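Local structure of DisA protein (Sorangium cellulosum, 6CCA) at residues N202-K207 with A388-S393; I206-V211 with Q402-A407; E66-C71 with R156-C161. The protein probably transfers methyl groups to the alpha carbon of an intermediate on the disorazol polyketide assembly line, installing a gem-dimethyl unit. All blocks are in the same frame, centred on the assembly; numbering follows the deposited sequence.

How the interactions relate
Interactions 1 and 2 lie side by side, their centres 5 Å apart. Both start from helix 196-216, share I206 and K207, and reach neighbouring, antiparallel strands, 387-389 and 402-409, of the methyltransferase sheet; A388 N to L406 O and N403 ND2 to L390 O probably hydrogen-bond between them. Together they lay one helix over the edge of the sheet where these two strands pair. Interaction 3 closes earlier in the chain and joins two helices of the helical lobe, its centre 30 Å from that of interaction 1 and 32 Å from that of interaction 2. The contacts thus lie in two parts of the chain, one Rossmann-like and one helical, and do not touch across them.

Interaction 1 of 3, residues N202-K207 with A388-S393; sequences NELVIK and APLQHS
NE2 of H392 has company of two kinds: it hydrogen-bonds to NE2 of H200, one turn before L204 on helix 196-216, and it also lies 3.7 Å from CD1 of L204. That methyl sits in the plane of the imidazole, at the ring edge, and is almost as near CE1 of H392, at 3.8 Å. Histidine suits this buried place because its NE2-CE1 edge can take both the polar bond to H200 and the methyl of L204. The torsions help: H392 places CG beside its own backbone N (chi1 -70°), and the ring plane is turned roughly at right angles to the plane of CA, CB and CG (chi2 86°). Its bond to H200, together with the rings of H200 and F201 that meet it, probably limits its rotation.

The second touch is purely aliphatic. L204 and L390 reach toward each other tip to tip, CD1 of L204 to CD1 of L390 at 3.8 Å, and CD2 of L204 also comes within 4.0 Å of that same L390 methyl. CD1 of L204 thus touches both H392 and L390, while CD2 adds a second touch on L390, as a branched side chain can.

In the fold, this is where the helix that precedes the first strand of a class I, Rossmann-like methyltransferase sheet packs on the loop that follows edge strand 387-389, which pairs antiparallel with strand 402-409. The backbones stay well apart, L204 CA to L390 CA being 9.2 Å, a gap that the two leucines bridge. V404 of strand 402-409 also touches L204, while P43 touches both L204 and H392. L390 is itself held to that strand by backbone pairing with V404.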
loop_
_atom_site.group_PDB
_atom_site.type_symbol
_atom_site.label_atom_id
_atom_site.label_comp_id
_atom_site.label_asym_id
_atom_site.label_seq_id
_atom_site.Cartn_x
_atom_site.Cartn_y
_atom_site.Cartn_z
ATOM N N ASN A 202 3.665 6.884 -8.448
ATOM C CA ASN A 202 5.139 6.927 -8.288
ATOM C C ASN A 202 5.671 8.298 -8.690
ATOM O O ASN A 202 6.527 8.923 -8.015
ATOM C CB ASN A 202 5.807 5.827 -9.134
ATOM C CG ASN A 202 5.575 4.419 -8.610
ATOM O OD1 ASN A 202 5.253 4.214 -7.448
ATOM N ND2 ASN A 202 5.852 3.433 -9.459
ATOM N N GLU A 203 5.097 8.833 -9.752
ATOM C CA GLU A 203 5.523 10.114 -10.274
ATOM C C GLU A 203 5.100 11.248 -9.383
ATOM O O GLU A 203 5.898 12.171 -9.217
ATOM C CB GLU A 203 5.086 10.331 -11.731
ATOM C CG GLU A 203 5.793 9.369 -12.693
ATOM C CD GLU A 203 7.315 9.574 -12.825
ATOM O OE1 GLU A 203 7.861 10.666 -12.553
ATOM O OE2 GLU A 203 7.993 8.582 -13.157
ATOM N N LEU A 204 3.921 11.127 -8.745
ATOM C CA LEU A 204 3.499 12.110 -7.759
ATOM C C LEU A 204 4.367 12.136 -6.529
ATOM O O LEU A 204 4.645 13.192 -5.993
ATOM C CB LEU A 204 2.014 11.938 -7.316
ATOM C CG LEU A 204 0.942 12.411 -8.257
ATOM C CD1 LEU A 204 -0.398 12.065 -7.635
ATOM C CD2 LEU A 204 1.111 13.937 -8.445
ATOM N N VAL A 205 4.889 10.994 -6.095
ATOM C CA VAL A 205 5.834 11.038 -4.980
ATOM C C VAL A 205 7.145 11.795 -5.373
ATOM O O VAL A 205 7.629 12.628 -4.651
ATOM C CB VAL A 205 6.203 9.633 -4.497
ATOM C CG1 VAL A 205 7.441 9.621 -3.575
ATOM C CG2 VAL A 205 5.016 8.896 -3.896
ATOM N N ILE A 206 7.690 11.465 -6.527
ATOM C CA ILE A 206 8.910 12.066 -7.048
ATOM C C ILE A 206 8.692 13.575 -7.178
ATOM O O ILE A 206 9.514 14.356 -6.763
ATOM C CB ILE A 206 9.319 11.463 -8.392
ATOM C CG1 ILE A 206 9.880 10.050 -8.179
ATOM C CG2 ILE A 206 10.462 12.277 -9.056
ATOM C CD1 ILE A 206 10.132 9.237 -9.440
ATOM N N LYS A 207 7.585 13.960 -7.762
ATOM C CA LYS A 207 7.271 15.377 -7.910
ATOM C C LYS A 207 7.253 16.075 -6.559
ATOM O O LYS A 207 7.741 17.228 -6.415
ATOM C CB LYS A 207 5.882 15.515 -8.591
ATOM C CG LYS A 207 5.423 16.965 -8.861
ATOM C CD LYS A 207 6.436 17.646 -9.695
ATOM C CE LYS A 207 5.912 18.892 -10.417
ATOM N NZ LYS A 207 7.130 19.693 -10.812
ATOM N N ALA A 388 -2.844 17.146 2.951
ATOM C CA ALA A 388 -3.305 17.178 1.567
ATOM C C ALA A 388 -3.296 15.835 0.860
ATOM O O ALA A 388 -2.296 15.454 0.231
ATOM C CB ALA A 388 -2.534 18.211 0.773
ATOM N N PRO A 389 -4.416 15.100 0.938
ATOM C CA PRO A 389 -4.613 14.021 0.025
ATOM C C PRO A 389 -4.823 14.676 -1.317
ATOM O O PRO A 389 -5.646 15.644 -1.432
ATOM C CB PRO A 389 -5.868 13.336 0.524
ATOM C CG PRO A 389 -6.148 13.893 1.860
ATOM C CD PRO A 389 -5.530 15.265 1.869
ATOM N N LEU A 390 -4.078 14.264 -2.309
ATOM C CA LEU A 390 -4.146 14.955 -3.604
ATOM C C LEU A 390 -5.526 14.678 -4.257
ATOM O O LEU A 390 -6.198 13.712 -3.902
ATOM C CB LEU A 390 -2.983 14.597 -4.471
ATOM C CG LEU A 390 -1.644 15.091 -3.935
ATOM C CD1 LEU A 390 -0.542 14.612 -4.824
ATOM C CD2 LEU A 390 -1.664 16.626 -3.820
ATOM N N GLN A 391 -5.965 15.562 -5.145
ATOM C CA GLN A 391 -7.319 15.460 -5.710
ATOM C C GLN A 391 -7.233 14.736 -7.032
ATOM O O GLN A 391 -6.371 15.029 -7.845
ATOM C CB GLN A 391 -7.894 16.898 -5.943
ATOM C CG GLN A 391 -8.004 17.684 -4.687
ATOM C CD GLN A 391 -8.471 19.118 -4.980
ATOM O OE1 GLN A 391 -7.674 20.102 -4.935
ATOM N NE2 GLN A 391 -9.754 19.242 -5.334
ATOM N N HIS A 392 -8.149 13.800 -7.252
ATOM C CA HIS A 392 -8.248 13.046 -8.488
ATOM C C HIS A 392 -9.675 12.922 -8.915
ATOM O O HIS A 392 -10.242 11.829 -9.016
ATOM C CB HIS A 392 -7.607 11.648 -8.338
ATOM C CG HIS A 392 -6.125 11.712 -8.226
ATOM N ND1 HIS A 392 -5.509 11.910 -7.018
ATOM C CD2 HIS A 392 -5.147 11.656 -9.143
ATOM C CE1 HIS A 392 -4.204 11.977 -7.205
ATOM N NE2 HIS A 392 -3.959 11.815 -8.482
ATOM N N SER A 393 -10.299 14.077 -9.157
ATOM C CA SER A 393 -11.749 14.050 -9.518
ATOM C C SER A 393 -12.081 14.902 -10.733
ATOM O O SER A 393 -11.427 15.919 -11.012
ATOM C CB SER A 393 -12.634 14.419 -8.304
ATOM O OG SER A 393 -12.237 15.651 -7.798
#

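Interaction 2 of 3, residues I206-V211 with Q402-A407; sequences IKSLLV and QNVILA
S208, on helix 196-216, passes over L406, on strand 402-409, with their CA atoms 8.4 Å apart, and both residues direct their CB into the gap between helix and strand. Such a spacing is bridged here by one small and one larger side chain. CD2 of L406 comes to 3.5 Å from OG of S208 and to 4.0 Å from its CB, while CD1 of L406 is 4.0 Å from the same OG. Both methyls therefore face OG from the same side, CD2 the nearer, and the leucine supplies most of the reach.

A hydroxyl is tolerated in this apolar setting because the helix itself satisfies it: OG of S208 hydrogen-bonds to the carbonyl O of L204, one turn earlier. The torsion makes this possible, placing OG beside the backbone N (chi1 -57°) and so back along the helix. Further down the strand, V404 is only a fringe neighbour, its CG1 lying 4.5 Å from S208 OG.

I41 of helix 34-41 touches both S208 and L406. The neighbours of L406 in the strand, I405 and A407, are fixed in the sheet by backbone bonding to L334 and L332. A helix ahead of the first strand, packed on the antiparallel strand next to the sheet's edge, is consistent with the Rossmann-like fold of class I methyltransferases.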
loop_
_atom_site.group_PDB
_atom_site.type_symbol
_atom_site.label_atom_id
_atom_site.label_comp_id
_atom_site.label_asym_id
_atom_site.label_seq_id
_atom_site.Cartn_x
_atom_site.Cartn_y
_atom_site.Cartn_z
ATOM N N ILE A 206 7.690 11.465 -6.527
ATOM C CA ILE A 206 8.910 12.066 -7.048
ATOM C C ILE A 206 8.692 13.575 -7.178
ATOM O O ILE A 206 9.514 14.356 -6.763
ATOM C CB ILE A 206 9.319 11.463 -8.392
ATOM C CG1 ILE A 206 9.880 10.050 -8.179
ATOM C CG2 ILE A 206 10.462 12.277 -9.056
ATOM C CD1 ILE A 206 10.132 9.237 -9.440
ATOM N N LYS A 207 7.585 13.960 -7.762
ATOM C CA LYS A 207 7.271 15.377 -7.910
ATOM C C LYS A 207 7.253 16.075 -6.559
ATOM O O LYS A 207 7.741 17.228 -6.415
ATOM C CB LYS A 207 5.882 15.515 -8.591
ATOM C CG LYS A 207 5.423 16.965 -8.861
ATOM C CD LYS A 207 6.436 17.646 -9.695
ATOM C CE LYS A 207 5.912 18.892 -10.417
ATOM N NZ LYS A 207 7.130 19.693 -10.812
ATOM N N SER A 208 6.656 15.445 -5.545
ATOM C CA SER A 208 6.610 16.044 -4.259
ATOM C C SER A 208 7.993 16.305 -3.741
ATOM O O SER A 208 8.247 17.334 -3.134
ATOM C CB SER A 208 5.822 15.205 -3.272
ATOM O OG SER A 208 4.466 14.917 -3.661
ATOM N N LEU A 209 8.898 15.339 -3.913
ATOM C CA LEU A 209 10.223 15.486 -3.386
ATOM C C LEU A 209 10.991 16.595 -4.102
ATOM O O LEU A 209 11.737 17.368 -3.469
ATOM C CB LEU A 209 10.993 14.140 -3.453
ATOM C CG LEU A 209 10.360 12.975 -2.679
ATOM C CD1 LEU A 209 11.207 11.717 -2.964
ATOM C CD2 LEU A 209 10.203 13.177 -1.185
ATOM N N LEU A 210 10.849 16.663 -5.418
ATOM C CA LEU A 210 11.548 17.652 -6.186
ATOM C C LEU A 210 11.021 19.042 -5.887
ATOM O O LEU A 210 11.803 20.013 -5.836
ATOM C CB LEU A 210 11.431 17.314 -7.652
ATOM C CG LEU A 210 12.270 16.097 -8.071
ATOM C CD1 LEU A 210 12.122 15.833 -9.540
ATOM C CD2 LEU A 210 13.753 16.228 -7.768
ATOM N N VAL A 211 9.713 19.160 -5.639
ATOM C CA VAL A 211 9.158 20.477 -5.250
ATOM C C VAL A 211 9.711 20.899 -3.900
ATOM O O VAL A 211 10.107 22.073 -3.654
ATOM C CB VAL A 211 7.627 20.420 -5.305
ATOM C CG1 VAL A 211 6.963 21.515 -4.467
ATOM C CG2 VAL A 211 7.231 20.428 -6.771
ATOM N N GLN A 402 -6.437 4.606 -4.674
ATOM C CA GLN A 402 -5.082 4.955 -4.270
ATOM C C GLN A 402 -4.924 6.465 -4.260
ATOM O O GLN A 402 -5.599 7.246 -5.011
ATOM C CB GLN A 402 -4.095 4.395 -5.281
ATOM C CG GLN A 402 -2.632 4.483 -4.971
ATOM C CD GLN A 402 -1.757 3.662 -5.891
ATOM O OE1 GLN A 402 -2.221 2.987 -6.809
ATOM N NE2 GLN A 402 -0.464 3.770 -5.686
ATOM N N ASN A 403 -4.038 6.913 -3.394
ATOM C CA ASN A 403 -3.694 8.343 -3.347
ATOM C C ASN A 403 -2.303 8.620 -2.808
ATOM O O ASN A 403 -1.714 7.737 -2.105
ATOM C CB ASN A 403 -4.773 9.125 -2.585
ATOM C CG ASN A 403 -4.879 10.581 -3.080
ATOM O OD1 ASN A 403 -4.198 10.986 -4.035
ATOM N ND2 ASN A 403 -5.731 11.362 -2.416
ATOM N N VAL A 404 -1.758 9.773 -3.171
ATOM C CA VAL A 404 -0.612 10.341 -2.458
ATOM C C VAL A 404 -1.138 11.418 -1.477
ATOM O O VAL A 404 -2.011 12.260 -1.820
ATOM C CB VAL A 404 0.415 10.859 -3.411
ATOM C CG1 VAL A 404 1.406 11.794 -2.731
ATOM C CG2 VAL A 404 1.144 9.701 -4.077
ATOM N N ILE A 405 -0.646 11.357 -0.263
ATOM C CA ILE A 405 -1.070 12.210 0.859
ATOM C C ILE A 405 0.144 12.901 1.427
ATOM O O ILE A 405 1.121 12.248 1.734
ATOM C CB ILE A 405 -1.832 11.449 1.949
ATOM C CG1 ILE A 405 -3.019 10.657 1.329
ATOM C CG2 ILE A 405 -2.333 12.426 3.022
ATOM C CD1 ILE A 405 -2.915 9.208 1.536
ATOM N N LEU A 406 0.107 14.224 1.481
ATOM C CA LEU A 406 1.188 15.069 2.023
ATOM C C LEU A 406 0.745 15.680 3.347
ATOM O O LEU A 406 -0.422 16.037 3.505
ATOM C CB LEU A 406 1.563 16.189 1.061
ATOM C CG LEU A 406 1.770 15.759 -0.410
ATOM C CD1 LEU A 406 1.967 16.958 -1.301
ATOM C CD2 LEU A 406 2.930 14.862 -0.539
ATOM N N ALA A 407 1.648 15.756 4.307
ATOM C CA ALA A 407 1.307 16.314 5.610
ATOM C C ALA A 407 2.554 16.995 6.220
ATOM O O ALA A 407 3.678 16.517 6.020
ATOM C CB ALA A 407 0.879 15.209 6.499
#

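Interaction 3 of 3, residues E66-C71 with R156-C161; sequences EDLLLC and RLLWAC
L68 is the centre of this contact, pressing its two methyls between L158 and W159 where helix 55-75 packs on helix 152-163. This is plain helix-to-helix packing in the helical lobe, remote from the Rossmann-like sheet. The nearest CA atoms across the contact, L68 CA and L158 CA, are 8.6 Å apart, and L68 fills the interval alone from its segment.

Two torsions set its branches: CG lies anti to the backbone N (chi1 -167°), and chi2 of 59° then turns CD1 toward W159 and CD2 toward L158. CD2 meets the root of L158, 3.9 Å from its CB, and lies 4.0 Å from L158 O, so a methyl rests against the backbone of the opposing helix. L158 also touches F343 and L346 of helix 342-346. The burial is modest and the side-chain contacts are apolar, which suits leucine on both sides.

W159 starts from a flank of its helix, yet its large ring swings back to meet L68. Tryptophan suits this partly exposed position because its breadth can span from the helix pair to E139 and M142 of helix 135-146, and its ring stacks with that of Y162. The indole lies oblique to the approaching methyl: L68 CD1 comes 3.6 Å from CZ3 of W159 and 3.9 Å from its CE3.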
loop_
_atom_site.group_PDB
_atom_site.type_symbol
_atom_site.label_atom_id
_atom_site.label_comp_id
_atom_site.label_asym_id
_atom_site.label_seq_id
_atom_site.Cartn_x
_atom_site.Cartn_y
_atom_site.Cartn_z
ATOM N N GLU A 66 -14.419 -11.286 -7.399
ATOM C CA GLU A 66 -15.559 -11.931 -6.777
ATOM C C GLU A 66 -15.818 -13.335 -7.350
ATOM O O GLU A 66 -15.999 -14.292 -6.600
ATOM C CB GLU A 66 -16.802 -11.063 -7.001
ATOM C CG GLU A 66 -16.746 -9.781 -6.213
ATOM C CD GLU A 66 -17.811 -8.778 -6.631
ATOM O OE1 GLU A 66 -18.481 -8.939 -7.658
ATOM O OE2 GLU A 66 -17.959 -7.834 -5.869
ATOM N N ASP A 67 -15.869 -13.399 -8.683
ATOM C CA ASP A 67 -16.084 -14.632 -9.403
ATOM C C ASP A 67 -14.976 -15.671 -9.205
ATOM O O ASP A 67 -15.212 -16.837 -8.966
ATOM C CB ASP A 67 -16.221 -14.310 -10.855
ATOM C CG ASP A 67 -17.496 -13.445 -11.158
ATOM O OD1 ASP A 67 -18.328 -13.178 -10.252
ATOM O OD2 ASP A 67 -17.549 -12.922 -12.255
ATOM N N LEU A 68 -13.736 -15.185 -9.213
ATOM C CA LEU A 68 -12.560 -16.007 -8.950
ATOM C C LEU A 68 -12.649 -16.606 -7.567
ATOM O O LEU A 68 -12.286 -17.768 -7.371
ATOM C CB LEU A 68 -11.290 -15.091 -9.078
ATOM C CG LEU A 68 -9.950 -15.839 -9.147
ATOM C CD1 LEU A 68 -9.814 -16.841 -10.315
ATOM C CD2 LEU A 68 -8.854 -14.755 -9.153
ATOM N N LEU A 69 -13.042 -15.779 -6.585
ATOM C CA LEU A 69 -13.196 -16.248 -5.245
ATOM C C LEU A 69 -14.255 -17.367 -5.155
ATOM O O LEU A 69 -14.033 -18.370 -4.492
ATOM C CB LEU A 69 -13.540 -15.084 -4.314
ATOM C CG LEU A 69 -13.766 -15.473 -2.876
ATOM C CD1 LEU A 69 -12.606 -16.199 -2.245
ATOM C CD2 LEU A 69 -14.109 -14.223 -2.043
ATOM N N LEU A 70 -15.386 -17.186 -5.786
ATOM C CA LEU A 70 -16.379 -18.269 -5.792
ATOM C C LEU A 70 -15.747 -19.568 -6.350
ATOM O O LEU A 70 -15.897 -20.675 -5.756
ATOM C CB LEU A 70 -17.581 -17.898 -6.586
ATOM C CG LEU A 70 -18.709 -18.961 -6.643
ATOM C CD1 LEU A 70 -19.169 -19.466 -5.283
ATOM C CD2 LEU A 70 -19.912 -18.423 -7.457
ATOM N N CYS A 71 -15.012 -19.419 -7.451
ATOM C CA CYS A 71 -14.284 -20.532 -8.064
ATOM C C CYS A 71 -13.312 -21.181 -7.092
ATOM O O CYS A 71 -13.269 -22.426 -7.025
ATOM C CB CYS A 71 -13.624 -20.117 -9.365
ATOM S SG CYS A 71 -13.160 -21.549 -10.388
ATOM N N ARG A 156 -2.620 -11.207 -13.691
ATOM C CA ARG A 156 -1.560 -12.202 -13.614
ATOM C C ARG A 156 -1.332 -12.660 -12.177
ATOM O O ARG A 156 -1.335 -13.859 -11.894
ATOM C CB ARG A 156 -0.261 -11.647 -14.201
ATOM C CG ARG A 156 -0.164 -11.761 -15.713
ATOM C CD ARG A 156 1.254 -11.503 -16.197
ATOM N NE ARG A 156 2.192 -12.506 -15.697
ATOM C CZ ARG A 156 3.159 -12.252 -14.820
ATOM N NH1 ARG A 156 3.317 -11.026 -14.341
ATOM N NH2 ARG A 156 3.966 -13.225 -14.422
ATOM N N LEU A 157 -1.136 -11.707 -11.271
ATOM C CA LEU A 157 -0.903 -12.040 -9.876
ATOM C C LEU A 157 -2.104 -12.832 -9.271
ATOM O O LEU A 157 -1.917 -13.771 -8.524
ATOM C CB LEU A 157 -0.676 -10.763 -9.070
ATOM C CG LEU A 157 -0.515 -11.048 -7.567
ATOM C CD1 LEU A 157 0.615 -12.037 -7.351
ATOM C CD2 LEU A 157 -0.237 -9.779 -6.746
ATOM N N LEU A 158 -3.340 -12.349 -9.497
ATOM C CA LEU A 158 -4.507 -13.064 -8.964
ATOM C C LEU A 158 -4.568 -14.474 -9.503
ATOM O O LEU A 158 -4.924 -15.396 -8.786
ATOM C CB LEU A 158 -5.783 -12.360 -9.337
ATOM C CG LEU A 158 -6.057 -11.070 -8.603
ATOM C CD1 LEU A 158 -7.391 -10.570 -9.039
ATOM C CD2 LEU A 158 -6.154 -11.337 -7.087
ATOM N N TRP A 159 -4.288 -14.651 -10.788
ATOM C CA TRP A 159 -4.299 -15.997 -11.398
ATOM C C TRP A 159 -3.235 -16.911 -10.818
ATOM O O TRP A 159 -3.524 -18.054 -10.486
ATOM C CB TRP A 159 -4.204 -15.932 -12.934
ATOM C CG TRP A 159 -4.631 -17.218 -13.579
ATOM C CD1 TRP A 159 -3.812 -18.170 -14.127
ATOM C CD2 TRP A 159 -5.952 -17.763 -13.594
ATOM N NE1 TRP A 159 -4.579 -19.241 -14.540
ATOM C CE2 TRP A 159 -5.881 -19.028 -14.197
ATOM C CE3 TRP A 159 -7.182 -17.279 -13.186
ATOM C CZ2 TRP A 159 -7.009 -19.798 -14.456
ATOM C CZ3 TRP A 159 -8.298 -18.056 -13.383
ATOM C CH2 TRP A 159 -8.211 -19.301 -14.038
ATOM N N ALA A 160 -2.046 -16.378 -10.515
ATOM C CA ALA A 160 -1.010 -17.176 -9.856
ATOM C C ALA A 160 -1.462 -17.601 -8.446
ATOM O O ALA A 160 -1.228 -18.728 -8.010
ATOM C CB ALA A 160 0.329 -16.412 -9.815
ATOM N N CYS A 161 -2.122 -16.712 -7.735
ATOM C CA CYS A 161 -2.603 -17.033 -6.397
ATOM C C CYS A 161 -3.736 -18.069 -6.534
ATOM O O CYS A 161 -3.777 -19.039 -5.797
ATOM C CB CYS A 161 -3.160 -15.798 -5.704
ATOM S SG CYS A 161 -1.847 -14.641 -5.184
#